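Local atomic coordinates of acetyl-xylan esterase (Streptomyces lividans, PDB entry 2CC0), a protein that probably removes acetyl groups from acetylated xylan of plant cell walls as a metal-dependent family 4 carbohydrate esterase. Residues A[36-50]-A[87-100]. Sequence-based numbering, arbitrary orientation. Where two conformers were deposited one is given.
Sequences FNQGQYAAQNPSLVR and AIAGAGGGTPKLFR
F36 and R100 stack beside the zinc site of this polysaccharide deacetylase domain, where the side chain of F36, on strand 34-37 of the parallel sheet, packs against strand 98-99 and the residue after it. The guanidinium lies over one face of the ring in a cation-pi contact, R100 CZ 4.3 Å from the ring centroid. R100 runs out extended through chi1 and chi2 and turns at chi3 (-81°), which brings the guanidinium there; its CB touches F36 CD2 at 3.4 Å. Arginine suits the place because its flat cation can stack while salt-bridged to D12, with further bonds to T10, V122 and I123. Were F36 cut back to an alanine, the guanidinium would probably lose its aromatic support and a gap would open beside L98 CB.

Farther out, small residues let the helices come close. A87 CB sits 3.6 Å from G39 O, and A91 CB fits between P46 and V49, 3.7 Å from V49 CB.

A Schellman motif at G92 follows helix 74-90; a CB here would jam against the preceding carbonyl O and hit R50 CD. R50, also salt-bridged to D54, makes a bent bond (139°) from NH1 to a lone pair in the carbonyl plane of G92 O, 2.9 Å away, the oxygen tilted from the guanidinium plane.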
loop_
_atom_site.group_PDB
_atom_site.type_symbol
_atom_site.label_atom_id
_atom_site.label_comp_id
_atom_site.label_asym_id
_atom_site.label_seq_id
_atom_site.Cartn_x
_atom_site.Cartn_y
_atom_site.Cartn_z
ATOM N N PHE A 36 13.955 0.706 9.155
ATOM C CA PHE A 36 13.405 -0.631 9.450
ATOM C C PHE A 36 14.547 -1.451 10.054
ATOM O O PHE A 36 15.344 -2.068 9.332
ATOM C CB PHE A 36 12.822 -1.274 8.192
ATOM C CG PHE A 36 11.494 -0.703 7.802
ATOM C CD1 PHE A 36 11.427 0.452 7.007
ATOM C CD2 PHE A 36 10.301 -1.295 8.258
ATOM C CE1 PHE A 36 10.172 0.985 6.655
ATOM C CE2 PHE A 36 9.060 -0.758 7.896
ATOM C CZ PHE A 36 9.005 0.371 7.109
ATOM N N ASN A 37 14.650 -1.375 11.383
ATOM C CA ASN A 37 15.751 -2.035 12.116
ATOM C C ASN A 37 15.501 -3.527 12.331
ATOM O O ASN A 37 14.362 -3.948 12.588
ATOM C CB ASN A 37 15.929 -1.405 13.509
ATOM C CG ASN A 37 16.504 0.016 13.481
ATOM O OD1 ASN A 37 16.997 0.551 12.451
ATOM N ND2 ASN A 37 16.513 0.604 14.635
ATOM N N GLN A 38 16.577 -4.319 12.332
ATOM C CA GLN A 38 16.461 -5.698 12.838
ATOM C C GLN A 38 16.533 -5.670 14.363
ATOM O O GLN A 38 17.357 -4.941 14.942
ATOM C CB GLN A 38 17.600 -6.578 12.330
ATOM C CG GLN A 38 17.506 -6.838 10.816
ATOM C CD GLN A 38 18.528 -7.827 10.352
ATOM O OE1 GLN A 38 18.892 -8.734 11.098
ATOM N NE2 GLN A 38 18.999 -7.667 9.123
ATOM N N GLY A 39 15.700 -6.481 15.002
ATOM C CA GLY A 39 15.695 -6.528 16.486
ATOM C C GLY A 39 17.074 -6.852 17.064
ATOM O O GLY A 39 17.500 -6.247 18.057
ATOM N N GLN A 40 17.811 -7.780 16.444
ATOM C CA GLN A 40 19.125 -8.141 17.018
ATOM C C GLN A 40 20.064 -6.938 17.053
ATOM O O GLN A 40 20.856 -6.802 17.978
ATOM C CB GLN A 40 19.761 -9.314 16.262
ATOM C CG GLN A 40 20.131 -9.028 14.827
ATOM C CD GLN A 40 20.720 -10.249 14.139
ATOM O OE1 GLN A 40 21.372 -11.093 14.791
ATOM N NE2 GLN A 40 20.538 -10.341 12.831
ATOM N N TYR A 41 19.998 -6.085 16.030
ATOM C CA TYR A 41 20.857 -4.891 15.969
ATOM C C TYR A 41 20.362 -3.764 16.869
ATOM O O TYR A 41 21.179 -3.004 17.412
ATOM C CB TYR A 41 21.033 -4.398 14.530
ATOM C CG TYR A 41 21.639 -5.449 13.606
ATOM C CD1 TYR A 41 22.630 -6.309 14.066
ATOM C CD2 TYR A 41 21.222 -5.561 12.262
ATOM C CE1 TYR A 41 23.188 -7.297 13.218
ATOM C CE2 TYR A 41 21.766 -6.529 11.421
ATOM C CZ TYR A 41 22.756 -7.387 11.909
ATOM O OH TYR A 41 23.331 -8.345 11.091
ATOM N N ALA A 42 19.040 -3.649 17.031
ATOM C CA ALA A 42 18.490 -2.697 18.016
ATOM C C ALA A 42 18.959 -3.093 19.425
ATOM O O ALA A 42 19.349 -2.227 20.223
ATOM C CB ALA A 42 16.994 -2.682 17.952
ATOM N N ALA A 43 18.921 -4.391 19.722
ATOM C CA ALA A 43 19.360 -4.911 21.032
ATOM C C ALA A 43 20.845 -4.638 21.268
ATOM O O ALA A 43 21.260 -4.292 22.392
ATOM C CB ALA A 43 19.061 -6.420 21.116
ATOM N N GLN A 44 21.647 -4.790 20.219
ATOM C CA GLN A 44 23.105 -4.651 20.306
ATOM C C GLN A 44 23.556 -3.198 20.332
ATOM O O GLN A 44 24.660 -2.896 20.813
ATOM C CB GLN A 44 23.781 -5.389 19.145
ATOM C CG GLN A 44 23.706 -6.932 19.264
ATOM C CD GLN A 44 23.942 -7.664 17.938
ATOM O OE1 GLN A 44 24.533 -7.126 16.996
ATOM N NE2 GLN A 44 23.485 -8.907 17.873
ATOM N N ASN A 45 22.710 -2.289 19.828
ATOM C CA ASN A 45 23.110 -0.884 19.662
ATOM C C ASN A 45 22.014 0.084 20.130
ATOM O O ASN A 45 21.513 0.890 19.322
ATOM C CB ASN A 45 23.405 -0.577 18.188
ATOM C CG ASN A 45 24.488 -1.464 17.590
ATOM O OD1 ASN A 45 25.679 -1.165 17.712
ATOM N ND2 ASN A 45 24.081 -2.546 16.920
ATOM N N PRO A 46 21.610 0.009 21.419
ATOM C CA PRO A 46 20.474 0.858 21.834
ATOM C C PRO A 46 20.737 2.357 21.622
ATOM O O PRO A 46 19.814 3.099 21.242
ATOM C CB PRO A 46 20.280 0.524 23.323
ATOM C CG PRO A 46 21.627 -0.063 23.748
ATOM C CD PRO A 46 22.096 -0.835 22.531
ATOM N N SER A 47 21.967 2.817 21.835
ATOM C CA SER A 47 22.299 4.213 21.628
ATOM C C SER A 47 22.079 4.673 20.173
ATOM O O SER A 47 21.715 5.825 19.909
ATOM C CB SER A 47 23.749 4.453 22.049
ATOM O OG SER A 47 24.059 5.814 21.938
ATOM N N LEU A 48 22.335 3.776 19.225
ATOM C CA LEU A 48 22.106 4.113 17.804
ATOM C C LEU A 48 20.628 4.115 17.456
ATOM O O LEU A 48 20.198 4.874 16.571
ATOM C CB LEU A 48 22.868 3.180 16.856
ATOM C CG LEU A 48 24.362 3.446 16.761
ATOM C CD1 LEU A 48 25.035 2.366 15.908
ATOM C CD2 LEU A 48 24.658 4.851 16.220
ATOM N N VAL A 49 19.843 3.296 18.149
ATOM C CA VAL A 49 18.380 3.367 17.972
ATOM C C VAL A 49 17.888 4.766 18.360
ATOM O O VAL A 49 17.122 5.414 17.611
ATOM C CB VAL A 49 17.640 2.316 18.789
ATOM C CG1 VAL A 49 16.122 2.488 18.653
ATOM C CG2 VAL A 49 18.061 0.888 18.354
ATOM N N ARG A 50 18.334 5.235 19.525
ATOM C CA ARG A 50 18.023 6.605 19.971
ATOM C C ARG A 50 18.554 7.664 19.005
ATOM O O ARG A 50 17.896 8.692 18.791
ATOM C CB ARG A 50 18.610 6.880 21.363
ATOM C CG ARG A 50 17.737 6.375 22.495
ATOM C CD ARG A 50 16.305 6.976 22.496
ATOM N NE ARG A 50 16.211 8.442 22.476
ATOM C CZ ARG A 50 15.054 9.097 22.565
ATOM N NH1 ARG A 50 13.914 8.417 22.709
ATOM N NH2 ARG A 50 15.020 10.429 22.533
ATOM N N ALA A 87 12.816 -5.074 21.550
ATOM C CA ALA A 87 14.179 -4.525 21.457
ATOM C C ALA A 87 14.155 -3.047 21.068
ATOM O O ALA A 87 14.919 -2.230 21.603
ATOM C CB ALA A 87 15.038 -5.326 20.480
ATOM N N ILE A 88 13.290 -2.693 20.112
ATOM C CA ILE A 88 13.223 -1.298 19.684
ATOM C C ILE A 88 12.656 -0.397 20.795
ATOM O O ILE A 88 13.220 0.678 21.102
ATOM C CB ILE A 88 12.451 -1.161 18.341
ATOM C CG1 ILE A 88 13.235 -1.898 17.239
ATOM C CG2 ILE A 88 12.175 0.312 18.020
ATOM C CD1 ILE A 88 12.444 -2.131 15.927
ATOM N N ALA A 89 11.567 -0.837 21.411
ATOM C CA ALA A 89 10.989 -0.075 22.516
ATOM C C ALA A 89 11.975 0.076 23.672
ATOM O O ALA A 89 12.123 1.176 24.247
ATOM C CB ALA A 89 9.701 -0.743 22.977
ATOM N N GLY A 90 12.633 -1.025 24.015
ATOM C CA GLY A 90 13.623 -1.041 25.108
ATOM C C GLY A 90 14.765 -0.074 24.878
ATOM O O GLY A 90 15.302 0.513 25.820
ATOM N N ALA A 91 15.129 0.121 23.609
ATOM C CA ALA A 91 16.221 1.012 23.253
ATOM C C ALA A 91 15.817 2.480 23.170
ATOM O O ALA A 91 16.674 3.330 22.950
ATOM C CB ALA A 91 16.854 0.567 21.944
ATOM N N GLY A 92 14.522 2.778 23.319
ATOM C CA GLY A 92 14.054 4.173 23.216
ATOM C C GLY A 92 13.537 4.576 21.852
ATOM O O GLY A 92 13.319 5.765 21.589
ATOM N N GLY A 93 13.364 3.582 20.971
ATOM C CA GLY A 93 12.854 3.823 19.609
ATOM C C GLY A 93 11.338 3.880 19.445
ATOM O O GLY A 93 10.843 3.986 18.320
ATOM N N GLY A 94 10.600 3.828 20.549
ATOM C CA GLY A 94 9.135 3.713 20.491
ATOM C C GLY A 94 8.686 2.277 20.232
ATOM O O GLY A 94 9.504 1.358 20.029
ATOM N N THR A 95 7.376 2.078 20.223
ATOM C CA THR A 95 6.800 0.802 19.846
ATOM C C THR A 95 6.385 0.920 18.380
ATOM O O THR A 95 5.465 1.680 18.049
ATOM C CB THR A 95 5.578 0.478 20.728
ATOM O OG1 THR A 95 6.032 0.328 22.079
ATOM C CG2 THR A 95 4.909 -0.830 20.299
ATOM N N PRO A 96 7.090 0.209 17.487
ATOM C CA PRO A 96 6.757 0.362 16.051
ATOM C C PRO A 96 5.303 0.076 15.676
ATOM O O PRO A 96 4.650 -0.788 16.266
ATOM C CB PRO A 96 7.676 -0.659 15.354
ATOM C CG PRO A 96 8.844 -0.816 16.297
ATOM C CD PRO A 96 8.217 -0.710 17.704
ATOM N N LYS A 97 4.825 0.828 14.683
ATOM C CA LYS A 97 3.526 0.555 14.075
ATOM C C LYS A 97 3.646 -0.005 12.675
ATOM O O LYS A 97 2.631 -0.393 12.085
ATOM C CB LYS A 97 2.636 1.821 14.039
ATOM C CG LYS A 97 2.223 2.387 15.416
ATOM C CD LYS A 97 1.496 1.398 16.292
ATOM C CE LYS A 97 0.193 0.922 15.688
ATOM N NZ LYS A 97 -0.492 -0.128 16.492
ATOM N N LEU A 98 4.883 -0.073 12.159
ATOM C CA LEU A 98 5.157 -0.551 10.789
ATOM C C LEU A 98 6.106 -1.742 10.790
ATOM O O LEU A 98 7.044 -1.800 11.589
ATOM C CB LEU A 98 5.803 0.557 9.953
ATOM C CG LEU A 98 5.073 1.908 9.929
ATOM C CD1 LEU A 98 5.905 2.900 9.159
ATOM C CD2 LEU A 98 3.644 1.770 9.359
ATOM N N PHE A 99 5.869 -2.682 9.875
ATOM C CA PHE A 99 6.707 -3.866 9.755
ATOM C C PHE A 99 7.003 -4.111 8.294
ATOM O O PHE A 99 6.087 -4.105 7.466
ATOM C CB PHE A 99 5.960 -5.082 10.338
ATOM C CG PHE A 99 6.648 -6.409 10.055
ATOM C CD1 PHE A 99 7.795 -6.778 10.762
ATOM C CD2 PHE A 99 6.155 -7.267 9.051
ATOM C CE1 PHE A 99 8.433 -7.998 10.469
ATOM C CE2 PHE A 99 6.783 -8.478 8.744
ATOM C CZ PHE A 99 7.937 -8.853 9.470
ATOM N N ARG A 100 8.276 -4.338 7.967
ATOM C CA ARG A 100 8.613 -4.723 6.587
ATOM C C ARG A 100 9.121 -6.156 6.609
ATOM O O ARG A 100 10.109 -6.454 7.307
ATOM C CB ARG A 100 9.672 -3.789 5.978
ATOM C CG ARG A 100 10.110 -4.229 4.578
ATOM C CD ARG A 100 10.984 -3.151 4.000
ATOM N NE ARG A 100 10.192 -2.049 3.437
ATOM C CZ ARG A 100 10.698 -0.834 3.210
ATOM N NH1 ARG A 100 11.960 -0.573 3.561
ATOM N NH2 ARG A 100 9.944 0.104 2.661
#